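Local coordinates for extracellular ligand-binding receptor (Rhodopseudomonas palustris, PDB 4EYQ), which binds aromatic acids such as caffeic acid and 3-(4-hydroxyphenyl)pyruvic acid, probably as the periplasmic solute receptor of an uptake system, at residues N29-V34 and G285-A290; A21-P26 and S281-H286; I12-T17 and G75-P80; P95-A100 and V113-P118. All coordinates share one frame; numbering follows the deposited sequence.

Contact 1: residues N29-V34 and G285-A290; sequences NALEFV and GHSFDA. With ENO (3-(4-hydroxy-phenyl)pyruvic acid), chain B; DHC (caffeic acid), chain C.
S287 carries its hydroxyl between its own backbone N and carbonyl carbon (chi1 77°), which lays OG against the methyl of A30, 3.4 Å from its CB. The same OG hydrogen-bonds to the carbonyl O of E27 in helix 21-30, so the polar end is satisfied while its flank packs on carbon. CD2 of L31 reaches the hydroxyl from another direction, 4.2 Å from S287 OG. F288 is set differently: with CG swung opposite its backbone N (chi1 -178°), the ring reaches out beside the turn at F33 and V34. CG1 of V34 lies 3.9 Å from CA of F288 and 4.2 Å from CD1 of that ring, approaching at a slant, and the carbonyl O of F33 sits 3.9 Å from F288 CE1. The CA atoms of A30 and F288 are 6.1 Å apart, an approach that the small A30 side chain permits.

H286 leaves the helix on the side away from 29-34, and its ring ends at the ligand. Its NE2 donates to the phenolic O4' of caffeic acid at 3.0 Å, with an N-H...O angle of 151°; O3 of 3-(4-hydroxyphenyl)pyruvic acid takes the same place, but doubtfully close to H286 NE2. With an alanine here, the phenolic oxygen is likely to lose one of its donors, Q282 remaining, and a gap to open next to P116. Around this pairing, F33 and F288 rest on helix 261-275 through Y271 and L267 respectively, while L31 and V34 reach V47 and M45 of strand 41-49.

Contact 2: residues A21-P26 and S281-H286; sequences AALGIP and SQFAGH. With DHC (caffeic acid), chain C; ENO (3-(4-hydroxy-phenyl)pyruvic acid), chain B.
L23 and F283 meet in the wall of the ligand cleft, where the first turns of helices 21-30 and 282-301 pack together. The two short segments approach to 8.1 Å between axes, their N-to-C directions 43° apart. The central contact is a CH-pi interaction: L23 CG stands 3.6 Å from the centroid of the F283 ring, nearly on the ring normal. The opposite face of the ring is backed by CB of Q282, so the aromatic plane is held between two aliphatic groups. Its edge meets the ligand, with F283 CD1 3.5 Å from O3' of caffeic acid, and L23 CD2 touches the ring of caffeic acid at C2', also at 3.5 Å. L23 would probably lose its aromatic partner if F283 gave way to an alanine, and a gap would open between L23 CG and Q282 CB, beside the ligand ring.

P26 packs one turn further on, its CB 3.5 Å from S281 OG. S281 is the N-cap residue of helix 282-301, and its OG accepts from A284 N at 3.0 Å and 170°, with a weak second bond from F283 N. From this capped turn Q282 bends at chi2 (79°) and sends NE2 to O4' of caffeic acid, 2.9 Å away, while Q117 also holds Q282 NE2. With R174 and S199 binding the ligand as well, the arrangement is that of a periplasmic binding protein, whose solute lies in the cleft between two alpha/beta lobes.

Contact 3: residues I12-T17 and G75-P80; sequences ITVTTT and GSSVTP. With ENO (3-(4-hydroxy-phenyl)pyruvic acid), chain B; DHC (caffeic acid), chain C.
The hydroxyl of S77 is gripped by two groups: T15 N donates to S77 OG at 3.1 Å in a nearly straight bond (167°), and the carboxylate of E27, through OE1, shares a hydrogen bond with it. S77 reaches T15 because OG lies opposite the carbonyl carbon (chi1 -63°), and on the way it passes CB of V14 at 3.6 Å. Just before it, the carbonyl O of T13 is approached by two CA-H groups, those of G75 and S76, each with CA 3.2 Å from the oxygen. This close passage needs a residue without a side chain: a CB on G75 would run into T13 O. The peptide bond joining G75 to S76 is cis.

The hydroxyls of T13, T15 and S76 are held by D50, whose OD2 bonds to T13 OG1 and S76 OG while OD1 bonds to T15 OG1; one carboxylate thus ties strand 8-14 to the loop after strand 72-75. That loop leads directly into the ligand site. T79 N donates to carboxylate oxygen O2 of caffeic acid at 2.9 Å and 167°, and the N-terminal end of helix 79-92 would be expected to stabilise the negative charge further. V78 CG1 flanks the other oxygen, O1, at 3.6 Å. Strand 8-14 lies between strands 41-49 and 72-75, with V14 packed on E27 and V78 on L23, both in helix 21-30.

Contact 4: residues P95-A100 and V113-P118; sequences PHIALA and VVMPQP. With ENO (3-(4-hydroxy-phenyl)pyruvic acid), chain B; DHC (caffeic acid), chain C.
I97 pairs with V113 and A98 with V114 in the parallel edge of an alpha/beta sheet, strands 96-98 and 112-114 of one beta-alpha-beta unit. Three backbone bonds fix the register: H96 O receives V113 N at 2.9 Å, V113 O receives A98 N at 2.8 Å, and A98 O receives M115 N at 3.0 Å. On one face I97 and V113 lie side by side. Beyond them, with CG opposite the carbonyl carbon (chi1 -70°), the selenomethionine at M115 presses CG on I97 CG2 at 3.4 Å, tighter than usual carbon contact; the bends at chi2 and chi3 bring CE beside the same methyl. L99 CD2 fits alongside M115 CG.

The strands end where P116 acts as a wedge. Its CG lodges in the hollow at the L99-A100 peptide, 3.3 Å from L99 O and 3.5 Å from A100 CA, and CD lies over A98 O. The CB of P116 juts into the ligand cleft, 3.5 Å from O4' of caffeic acid. On the A98 side of the sheet, V114 CG1 lies against both A98 CB and the buried carbonyl O of A100, which has no polar partner in the model and sits 3.8 Å from that methyl.

From the N terminus, residues 12-17 open contact 3, then helix 21-30 opens contact 2 at 21-26 and contact 1 at 29-34. Contact 3 closes first, at 75-80, so its loop crosses those of contacts 1 and 2. Contact 4 follows in series, a short loop from 95-100 to 113-118 that lies wholly within the two long ones. These close only at 281-286 and 285-290, successive turns of helix 282-301 that share G285 and H286. Contacts 3 and 4 bind neighbouring strands of one sheet, joined by G75 and H96; contacts 1 and 2 dock the late helix beside the early one. All four border the ligand.

Contact 1: residues N29-V34 and G285-A290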
# COMPACT_ATOMS: atom_id res chain seq x y z
N ASN A 29 -12.16 4.42 -6.47
CA ASN A 29 -12.36 4.67 -7.91
C ASN A 29 -11.98 3.46 -8.75
O ASN A 29 -12.63 3.17 -9.75
CB ASN A 29 -11.57 5.90 -8.39
CG ASN A 29 -12.05 7.20 -7.78
OD1 ASN A 29 -13.11 7.24 -7.17
ND2 ASN A 29 -11.27 8.27 -7.96
N ALA A 30 -10.94 2.74 -8.36
CA ALA A 30 -10.43 1.62 -9.17
C ALA A 30 -11.43 0.45 -9.22
O ALA A 30 -11.38 -0.37 -10.16
CB ALA A 30 -9.07 1.14 -8.64
N LEU A 31 -12.33 0.39 -8.21
CA LEU A 31 -13.39 -0.62 -8.13
C LEU A 31 -14.32 -0.57 -9.32
O LEU A 31 -14.97 -1.56 -9.61
CB LEU A 31 -14.23 -0.50 -6.86
CG LEU A 31 -13.49 -0.64 -5.54
CD1 LEU A 31 -14.54 -0.46 -4.45
CD2 LEU A 31 -12.85 -2.02 -5.44
N GLU A 32 -14.40 0.57 -10.01
CA GLU A 32 -15.17 0.64 -11.27
C GLU A 32 -14.60 -0.27 -12.39
O GLU A 32 -15.29 -0.59 -13.36
CB GLU A 32 -15.32 2.10 -11.76
CG GLU A 32 -16.15 2.28 -13.03
CD GLU A 32 -16.14 3.72 -13.54
OE1 GLU A 32 -15.81 4.64 -12.74
OE2 GLU A 32 -16.47 3.95 -14.72
N PHE A 33 -13.34 -0.68 -12.26
CA PHE A 33 -12.66 -1.41 -13.32
C PHE A 33 -12.34 -2.86 -12.98
O PHE A 33 -11.61 -3.51 -13.71
CB PHE A 33 -11.38 -0.66 -13.72
CG PHE A 33 -11.59 0.82 -13.90
CD1 PHE A 33 -12.36 1.30 -14.97
CD2 PHE A 33 -11.08 1.72 -12.98
CE1 PHE A 33 -12.59 2.66 -15.14
CE2 PHE A 33 -11.31 3.09 -13.13
CZ PHE A 33 -12.06 3.56 -14.21
N VAL A 34 -12.83 -3.36 -11.84
CA VAL A 34 -12.61 -4.78 -11.50
C VAL A 34 -13.80 -5.66 -11.98
O VAL A 34 -14.85 -5.14 -12.35
CB VAL A 34 -12.34 -4.99 -9.99
CG1 VAL A 34 -11.14 -4.14 -9.54
CG2 VAL A 34 -13.59 -4.68 -9.16
N GLY A 285 -3.62 0.68 -7.90
CA GLY A 285 -3.02 -0.65 -8.10
C GLY A 285 -3.43 -1.71 -7.07
O GLY A 285 -3.77 -2.84 -7.44
N HIS A 286 -3.43 -1.35 -5.79
CA HIS A 286 -3.79 -2.32 -4.75
C HIS A 286 -5.23 -2.82 -4.77
O HIS A 286 -5.47 -4.02 -4.57
CB HIS A 286 -3.46 -1.81 -3.35
CG HIS A 286 -2.02 -1.43 -3.17
ND1 HIS A 286 -1.00 -2.18 -3.65
CD2 HIS A 286 -1.44 -0.33 -2.54
CE1 HIS A 286 0.17 -1.59 -3.33
NE2 HIS A 286 -0.10 -0.46 -2.66
N SER A 287 -6.20 -1.94 -4.99
CA SER A 287 -7.55 -2.48 -4.98
C SER A 287 -7.85 -3.29 -6.23
O SER A 287 -8.55 -4.31 -6.14
CB SER A 287 -8.63 -1.45 -4.62
OG SER A 287 -8.93 -0.61 -5.68
N PHE A 288 -7.29 -2.85 -7.37
CA PHE A 288 -7.38 -3.62 -8.60
C PHE A 288 -6.70 -5.00 -8.43
O PHE A 288 -7.24 -6.05 -8.87
CB PHE A 288 -6.71 -2.81 -9.71
CG PHE A 288 -6.74 -3.45 -11.06
CD1 PHE A 288 -7.79 -3.19 -11.94
CD2 PHE A 288 -5.66 -4.22 -11.49
CE1 PHE A 288 -7.77 -3.73 -13.24
CE2 PHE A 288 -5.64 -4.79 -12.78
CZ PHE A 288 -6.70 -4.54 -13.66
N ASP A 289 -5.54 -5.02 -7.79
CA ASP A 289 -4.85 -6.30 -7.64
C ASP A 289 -5.57 -7.25 -6.67
O ASP A 289 -5.52 -8.47 -6.86
CB ASP A 289 -3.43 -6.08 -7.14
CG ASP A 289 -2.55 -5.40 -8.19
OD1 ASP A 289 -3.01 -5.25 -9.36
OD2 ASP A 289 -1.40 -5.05 -7.85
N ALA A 290 -6.23 -6.70 -5.65
CA ALA A 290 -7.10 -7.51 -4.77
C ALA A 290 -8.12 -8.33 -5.58
O ALA A 290 -8.38 -9.51 -5.27
CB ALA A 290 -7.81 -6.62 -3.74
O4 ENO B . 0.13 2.23 5.12
C9 ENO B . -0.63 2.73 1.61
C8 ENO B . -0.36 1.92 0.51
C7 ENO B . 0.95 1.55 0.23
C6 ENO B . 2.01 1.96 1.04
C5 ENO B . 1.72 2.77 2.14
C4 ENO B . 0.41 3.15 2.43
O3 ENO B . 1.17 0.76 -0.84
C3 ENO B . 0.09 4.06 3.61
C2 ENO B . 0.08 3.43 4.97
C1 ENO B . -0.01 4.33 6.13
O2 ENO B . 0.04 3.83 7.28
O1 ENO B . -0.12 5.57 5.96
C1 DHC C . 0.24 4.48 6.12
O1 DHC C . 0.11 5.73 6.00
C2 DHC C . 0.71 3.66 4.98
C3 DHC C . 0.26 3.89 3.76
C1' DHC C . 0.70 3.09 2.59
C2' DHC C . -0.29 2.69 1.71
C3' DHC C . 0.06 1.95 0.59
C4' DHC C . 1.49 1.60 0.36
C5' DHC C . 2.45 2.01 1.27
C6' DHC C . 2.04 2.75 2.38
O4' DHC C . 1.84 0.88 -0.74
O3' DHC C . -0.92 1.58 -0.26
O2 DHC C . -0.02 3.90 7.19

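Contact 2: residues A21-P26 and S281-H286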
# COMPACT_ATOMS: atom_id res chain seq x y z
N ALA A 21 -7.52 10.55 2.65
CA ALA A 21 -8.44 10.45 1.51
C ALA A 21 -7.71 10.30 0.17
O ALA A 21 -8.24 9.67 -0.77
CB ALA A 21 -9.42 11.64 1.49
N ALA A 22 -6.50 10.84 0.08
CA ALA A 22 -5.66 10.70 -1.11
C ALA A 22 -5.34 9.22 -1.44
O ALA A 22 -5.12 8.88 -2.59
CB ALA A 22 -4.36 11.51 -0.98
N LEU A 23 -5.32 8.36 -0.42
CA LEU A 23 -5.10 6.94 -0.63
C LEU A 23 -6.42 6.17 -0.93
O LEU A 23 -6.46 5.35 -1.85
CB LEU A 23 -4.35 6.32 0.56
CG LEU A 23 -2.86 6.69 0.66
CD1 LEU A 23 -2.66 8.07 1.30
CD2 LEU A 23 -2.16 5.67 1.52
N GLY A 24 -7.49 6.45 -0.17
CA GLY A 24 -8.72 5.66 -0.29
C GLY A 24 -9.53 6.02 -1.53
O GLY A 24 -10.20 5.17 -2.14
N ILE A 25 -9.48 7.28 -1.92
CA ILE A 25 -10.28 7.70 -3.07
C ILE A 25 -9.92 6.92 -4.35
O ILE A 25 -10.84 6.37 -4.99
CB ILE A 25 -10.33 9.24 -3.23
CG1 ILE A 25 -11.22 9.81 -2.10
CG2 ILE A 25 -10.87 9.67 -4.60
CD1 ILE A 25 -11.16 11.33 -1.95
N PRO A 26 -8.60 6.84 -4.71
CA PRO A 26 -8.27 6.03 -5.91
C PRO A 26 -8.54 4.55 -5.70
O PRO A 26 -8.89 3.88 -6.64
CB PRO A 26 -6.76 6.27 -6.10
CG PRO A 26 -6.50 7.55 -5.41
CD PRO A 26 -7.40 7.51 -4.20
N SER A 281 -1.96 5.58 -9.82
CA SER A 281 -1.40 5.62 -8.47
C SER A 281 -1.05 4.24 -7.96
O SER A 281 -1.57 3.25 -8.42
CB SER A 281 -2.34 6.30 -7.43
OG SER A 281 -3.57 5.60 -7.27
N GLN A 282 -0.13 4.22 -7.00
CA GLN A 282 0.18 3.06 -6.21
C GLN A 282 -1.13 2.47 -5.69
O GLN A 282 -1.31 1.25 -5.65
CB GLN A 282 1.01 3.55 -5.01
CG GLN A 282 1.37 2.51 -3.96
CD GLN A 282 2.53 1.63 -4.37
OE1 GLN A 282 3.07 1.73 -5.51
NE2 GLN A 282 2.93 0.74 -3.47
N PHE A 283 -2.04 3.34 -5.28
CA PHE A 283 -3.17 2.92 -4.42
C PHE A 283 -4.27 2.28 -5.24
O PHE A 283 -4.84 1.23 -4.83
CB PHE A 283 -3.68 4.12 -3.58
CG PHE A 283 -2.57 4.96 -3.04
CD1 PHE A 283 -1.62 4.39 -2.21
CD2 PHE A 283 -2.44 6.28 -3.42
CE1 PHE A 283 -0.56 5.14 -1.74
CE2 PHE A 283 -1.38 7.04 -2.95
CZ PHE A 283 -0.44 6.47 -2.10
N ALA A 284 -4.57 2.89 -6.38
CA ALA A 284 -5.44 2.26 -7.35
C ALA A 284 -4.94 0.84 -7.71
O ALA A 284 -5.72 -0.10 -7.81
CB ALA A 284 -5.55 3.12 -8.61
N GLY A 285 -3.62 0.68 -7.90
CA GLY A 285 -3.02 -0.65 -8.10
C GLY A 285 -3.43 -1.71 -7.07
O GLY A 285 -3.77 -2.84 -7.44
N HIS A 286 -3.43 -1.35 -5.79
CA HIS A 286 -3.79 -2.32 -4.75
C HIS A 286 -5.23 -2.82 -4.77
O HIS A 286 -5.47 -4.02 -4.57
CB HIS A 286 -3.46 -1.81 -3.35
CG HIS A 286 -2.02 -1.43 -3.17
ND1 HIS A 286 -1.00 -2.18 -3.65
CD2 HIS A 286 -1.44 -0.33 -2.54
CE1 HIS A 286 0.17 -1.59 -3.33
NE2 HIS A 286 -0.10 -0.46 -2.66
C1 DHC C . 0.24 4.48 6.12
O1 DHC C . 0.11 5.73 6.00
C2 DHC C . 0.71 3.66 4.98
C3 DHC C . 0.26 3.89 3.76
C1' DHC C . 0.70 3.09 2.59
C2' DHC C . -0.29 2.69 1.71
C3' DHC C . 0.06 1.95 0.59
C4' DHC C . 1.49 1.60 0.36
C5' DHC C . 2.45 2.01 1.27
C6' DHC C . 2.04 2.75 2.38
O4' DHC C . 1.84 0.88 -0.74
O3' DHC C . -0.92 1.58 -0.26
O2 DHC C . -0.02 3.90 7.19
O4 ENO B . 0.13 2.23 5.12
C9 ENO B . -0.63 2.73 1.61
C8 ENO B . -0.36 1.92 0.51
C7 ENO B . 0.95 1.55 0.23
C6 ENO B . 2.01 1.96 1.04
C5 ENO B . 1.72 2.77 2.14
C4 ENO B . 0.41 3.15 2.43
O3 ENO B . 1.17 0.76 -0.84
C3 ENO B . 0.09 4.06 3.61
C2 ENO B . 0.08 3.43 4.97
C1 ENO B . -0.01 4.33 6.13
O2 ENO B . 0.04 3.83 7.28
O1 ENO B . -0.12 5.57 5.96

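Contact 3: residues I12-T17 and G75-P80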
# COMPACT_ATOMS: atom_id res chain seq x y z
N ILE A 12 -15.68 -3.81 1.83
CA ILE A 12 -14.52 -2.95 1.62
C ILE A 12 -14.61 -1.73 2.48
O ILE A 12 -15.58 -0.97 2.40
CB ILE A 12 -14.40 -2.50 0.15
CG1 ILE A 12 -14.33 -3.76 -0.72
CG2 ILE A 12 -13.15 -1.62 -0.06
CD1 ILE A 12 -14.57 -3.55 -2.20
N THR A 13 -13.60 -1.57 3.32
CA THR A 13 -13.47 -0.34 4.11
C THR A 13 -12.19 0.43 3.70
O THR A 13 -11.06 -0.10 3.75
CB THR A 13 -13.58 -0.65 5.63
OG1 THR A 13 -13.52 0.56 6.37
CG2 THR A 13 -12.50 -1.59 6.10
N VAL A 14 -12.39 1.66 3.23
CA VAL A 14 -11.30 2.47 2.72
C VAL A 14 -11.45 3.87 3.27
O VAL A 14 -12.50 4.23 3.82
CB VAL A 14 -11.20 2.45 1.17
CG1 VAL A 14 -10.67 1.09 0.69
CG2 VAL A 14 -12.51 2.83 0.50
N THR A 15 -10.39 4.67 3.13
CA THR A 15 -10.39 5.99 3.70
C THR A 15 -10.67 7.03 2.62
O THR A 15 -9.76 7.39 1.85
CB THR A 15 -9.04 6.29 4.39
OG1 THR A 15 -8.72 5.22 5.29
CG2 THR A 15 -9.15 7.57 5.16
N THR A 16 -11.92 7.50 2.55
CA THR A 16 -12.30 8.47 1.53
C THR A 16 -12.55 9.89 2.11
O THR A 16 -12.88 10.82 1.37
CB THR A 16 -13.49 7.99 0.67
OG1 THR A 16 -14.60 7.69 1.51
CG2 THR A 16 -13.12 6.71 -0.11
N THR A 17 -12.38 10.04 3.43
CA THR A 17 -12.41 11.38 4.05
C THR A 17 -11.24 11.50 5.04
O THR A 17 -10.70 10.48 5.47
CB THR A 17 -13.75 11.67 4.79
OG1 THR A 17 -13.92 10.71 5.83
CG2 THR A 17 -14.96 11.59 3.85
N GLY A 75 -9.27 -3.93 2.88
CA GLY A 75 -9.04 -2.59 3.50
C GLY A 75 -7.95 -2.69 4.56
O GLY A 75 -7.36 -3.75 4.71
N SER A 76 -7.63 -1.61 5.25
CA SER A 76 -8.11 -0.24 4.97
C SER A 76 -7.03 0.42 4.08
O SER A 76 -6.26 -0.31 3.39
CB SER A 76 -8.28 0.51 6.30
OG SER A 76 -8.76 1.84 6.16
N SER A 77 -6.96 1.75 4.10
CA SER A 77 -6.06 2.50 3.22
C SER A 77 -4.75 2.87 3.87
O SER A 77 -3.75 3.17 3.18
CB SER A 77 -6.74 3.76 2.73
OG SER A 77 -7.85 3.39 1.97
N VAL A 78 -4.75 2.86 5.20
CA VAL A 78 -3.55 3.18 5.96
C VAL A 78 -3.37 2.15 7.05
O VAL A 78 -4.29 1.39 7.36
CB VAL A 78 -3.55 4.64 6.48
CG1 VAL A 78 -3.37 5.62 5.30
CG2 VAL A 78 -4.82 4.95 7.29
N THR A 79 -2.19 2.10 7.64
CA THR A 79 -1.81 0.99 8.52
C THR A 79 -2.67 0.85 9.81
O THR A 79 -3.14 -0.24 10.10
CB THR A 79 -0.30 1.02 8.83
OG1 THR A 79 0.43 0.95 7.59
CG2 THR A 79 0.09 -0.11 9.74
N PRO A 80 -2.87 1.94 10.58
CA PRO A 80 -3.64 1.70 11.85
C PRO A 80 -5.06 1.08 11.71
O PRO A 80 -5.34 0.09 12.39
CB PRO A 80 -3.63 3.07 12.56
CG PRO A 80 -2.48 3.81 11.92
CD PRO A 80 -2.40 3.33 10.48
O4 ENO B . 0.13 2.23 5.12
C9 ENO B . -0.63 2.73 1.61
C8 ENO B . -0.36 1.92 0.51
C7 ENO B . 0.95 1.55 0.23
C6 ENO B . 2.01 1.96 1.04
C5 ENO B . 1.72 2.77 2.14
C4 ENO B . 0.41 3.15 2.43
O3 ENO B . 1.17 0.76 -0.84
C3 ENO B . 0.09 4.06 3.61
C2 ENO B . 0.08 3.43 4.97
C1 ENO B . -0.01 4.33 6.13
O2 ENO B . 0.04 3.83 7.28
O1 ENO B . -0.12 5.57 5.96
C1 DHC C . 0.24 4.48 6.12
O1 DHC C . 0.11 5.73 6.00
C2 DHC C . 0.71 3.66 4.98
C3 DHC C . 0.26 3.89 3.76
C1' DHC C . 0.70 3.09 2.59
C2' DHC C . -0.29 2.69 1.71
C3' DHC C . 0.06 1.95 0.59
C4' DHC C . 1.49 1.60 0.36
C5' DHC C . 2.45 2.01 1.27
C6' DHC C . 2.04 2.75 2.38
O4' DHC C . 1.84 0.88 -0.74
O3' DHC C . -0.92 1.58 -0.26
O2 DHC C . -0.02 3.90 7.19

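Contact 4: residues P95-A100 and V113-P118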
# COMPACT_ATOMS: atom_id res chain seq x y z
N PRO A 95 -11.59 -14.33 5.16
CA PRO A 95 -10.43 -13.92 4.35
C PRO A 95 -10.35 -12.41 4.22
O PRO A 95 -11.36 -11.75 4.01
CB PRO A 95 -10.69 -14.54 2.98
CG PRO A 95 -11.61 -15.70 3.24
CD PRO A 95 -12.42 -15.34 4.47
N HIS A 96 -9.14 -11.87 4.40
CA HIS A 96 -8.92 -10.43 4.44
C HIS A 96 -7.78 -10.04 3.52
O HIS A 96 -6.69 -10.60 3.64
CB HIS A 96 -8.59 -9.99 5.86
CG HIS A 96 -8.07 -8.57 5.94
ND1 HIS A 96 -7.03 -8.22 6.74
CD2 HIS A 96 -8.48 -7.40 5.27
CE1 HIS A 96 -6.79 -6.89 6.60
NE2 HIS A 96 -7.66 -6.40 5.68
N ILE A 97 -8.03 -9.13 2.58
CA ILE A 97 -6.97 -8.57 1.73
C ILE A 97 -6.67 -7.15 2.19
O ILE A 97 -7.50 -6.27 2.03
CB ILE A 97 -7.34 -8.61 0.23
CG1 ILE A 97 -7.61 -10.07 -0.17
CG2 ILE A 97 -6.19 -8.04 -0.60
CD1 ILE A 97 -8.18 -10.29 -1.57
N ALA A 98 -5.49 -6.97 2.79
CA ALA A 98 -5.06 -5.67 3.28
C ALA A 98 -4.69 -4.73 2.14
O ALA A 98 -3.99 -5.12 1.20
CB ALA A 98 -3.89 -5.82 4.24
N LEU A 99 -5.17 -3.48 2.19
CA LEU A 99 -4.77 -2.51 1.14
C LEU A 99 -3.69 -1.53 1.63
O LEU A 99 -3.31 -0.61 0.90
CB LEU A 99 -5.99 -1.79 0.55
CG LEU A 99 -7.08 -2.70 -0.06
CD1 LEU A 99 -8.23 -1.85 -0.56
CD2 LEU A 99 -6.55 -3.63 -1.17
N ALA A 100 -3.18 -1.73 2.84
CA ALA A 100 -2.09 -0.95 3.40
C ALA A 100 -1.12 -1.93 4.02
O ALA A 100 -1.54 -3.02 4.42
CB ALA A 100 -2.61 0.00 4.48
N VAL A 113 -3.98 -11.57 3.85
CA VAL A 113 -2.82 -11.38 2.94
C VAL A 113 -2.71 -9.86 2.62
O VAL A 113 -3.68 -9.11 2.85
CB VAL A 113 -2.93 -12.21 1.64
CG1 VAL A 113 -2.83 -13.70 1.96
CG2 VAL A 113 -4.22 -11.88 0.89
N VAL A 114 -1.55 -9.42 2.10
CA VAL A 114 -1.25 -7.98 2.01
C VAL A 114 -0.91 -7.58 0.58
O VAL A 114 -0.05 -8.19 -0.04
CB VAL A 114 -0.07 -7.57 2.92
CG1 VAL A 114 0.10 -6.06 2.96
CG2 VAL A 114 -0.23 -8.15 4.32
N MSE A 115 -1.59 -6.59 0.04
CA MSE A 115 -1.29 -6.20 -1.34
C MSE A 115 -0.03 -5.31 -1.41
O MSE A 115 0.88 -5.61 -2.21
CB MSE A 115 -2.48 -5.48 -2.00
CG MSE A 115 -3.72 -6.38 -2.30
SE MSE A 115 -3.35 -7.81 -3.54
CE MSE A 115 -2.96 -9.11 -2.24
N PRO A 116 0.04 -4.21 -0.58
CA PRO A 116 1.23 -3.35 -0.67
C PRO A 116 2.56 -4.09 -0.40
O PRO A 116 2.59 -5.05 0.39
CB PRO A 116 1.00 -2.28 0.42
CG PRO A 116 -0.48 -2.23 0.60
CD PRO A 116 -0.95 -3.66 0.38
N GLN A 117 3.64 -3.62 -1.05
CA GLN A 117 5.00 -4.22 -0.88
C GLN A 117 5.48 -4.18 0.57
O GLN A 117 5.23 -3.18 1.23
CB GLN A 117 5.98 -3.50 -1.77
CG GLN A 117 5.65 -3.76 -3.25
CD GLN A 117 4.62 -2.79 -3.87
OE1 GLN A 117 4.05 -1.94 -3.19
NE2 GLN A 117 4.39 -2.92 -5.20
N PRO A 118 6.12 -5.27 1.08
CA PRO A 118 6.62 -5.20 2.44
C PRO A 118 7.71 -4.13 2.53
O PRO A 118 8.46 -3.90 1.57
CB PRO A 118 7.15 -6.63 2.72
CG PRO A 118 7.32 -7.26 1.38
CD PRO A 118 6.35 -6.59 0.45
O4 ENO B . 0.13 2.23 5.12
C9 ENO B . -0.63 2.73 1.61
C8 ENO B . -0.36 1.92 0.51
C7 ENO B . 0.95 1.55 0.23
C6 ENO B . 2.01 1.96 1.04
C5 ENO B . 1.72 2.77 2.14
C4 ENO B . 0.41 3.15 2.43
O3 ENO B . 1.17 0.76 -0.84
C3 ENO B . 0.09 4.06 3.61
C2 ENO B . 0.08 3.43 4.97
C1 ENO B . -0.01 4.33 6.13
O2 ENO B . 0.04 3.83 7.28
O1 ENO B . -0.12 5.57 5.96
C1 DHC C . 0.24 4.48 6.12
O1 DHC C . 0.11 5.73 6.00
C2 DHC C . 0.71 3.66 4.98
C3 DHC C . 0.26 3.89 3.76
C1' DHC C . 0.70 3.09 2.59
C2' DHC C . -0.29 2.69 1.71
C3' DHC C . 0.06 1.95 0.59
C4' DHC C . 1.49 1.60 0.36
C5' DHC C . 2.45 2.01 1.27
C6' DHC C . 2.04 2.75 2.38
O4' DHC C . 1.84 0.88 -0.74
O3' DHC C . -0.92 1.58 -0.26
O2 DHC C . -0.02 3.90 7.19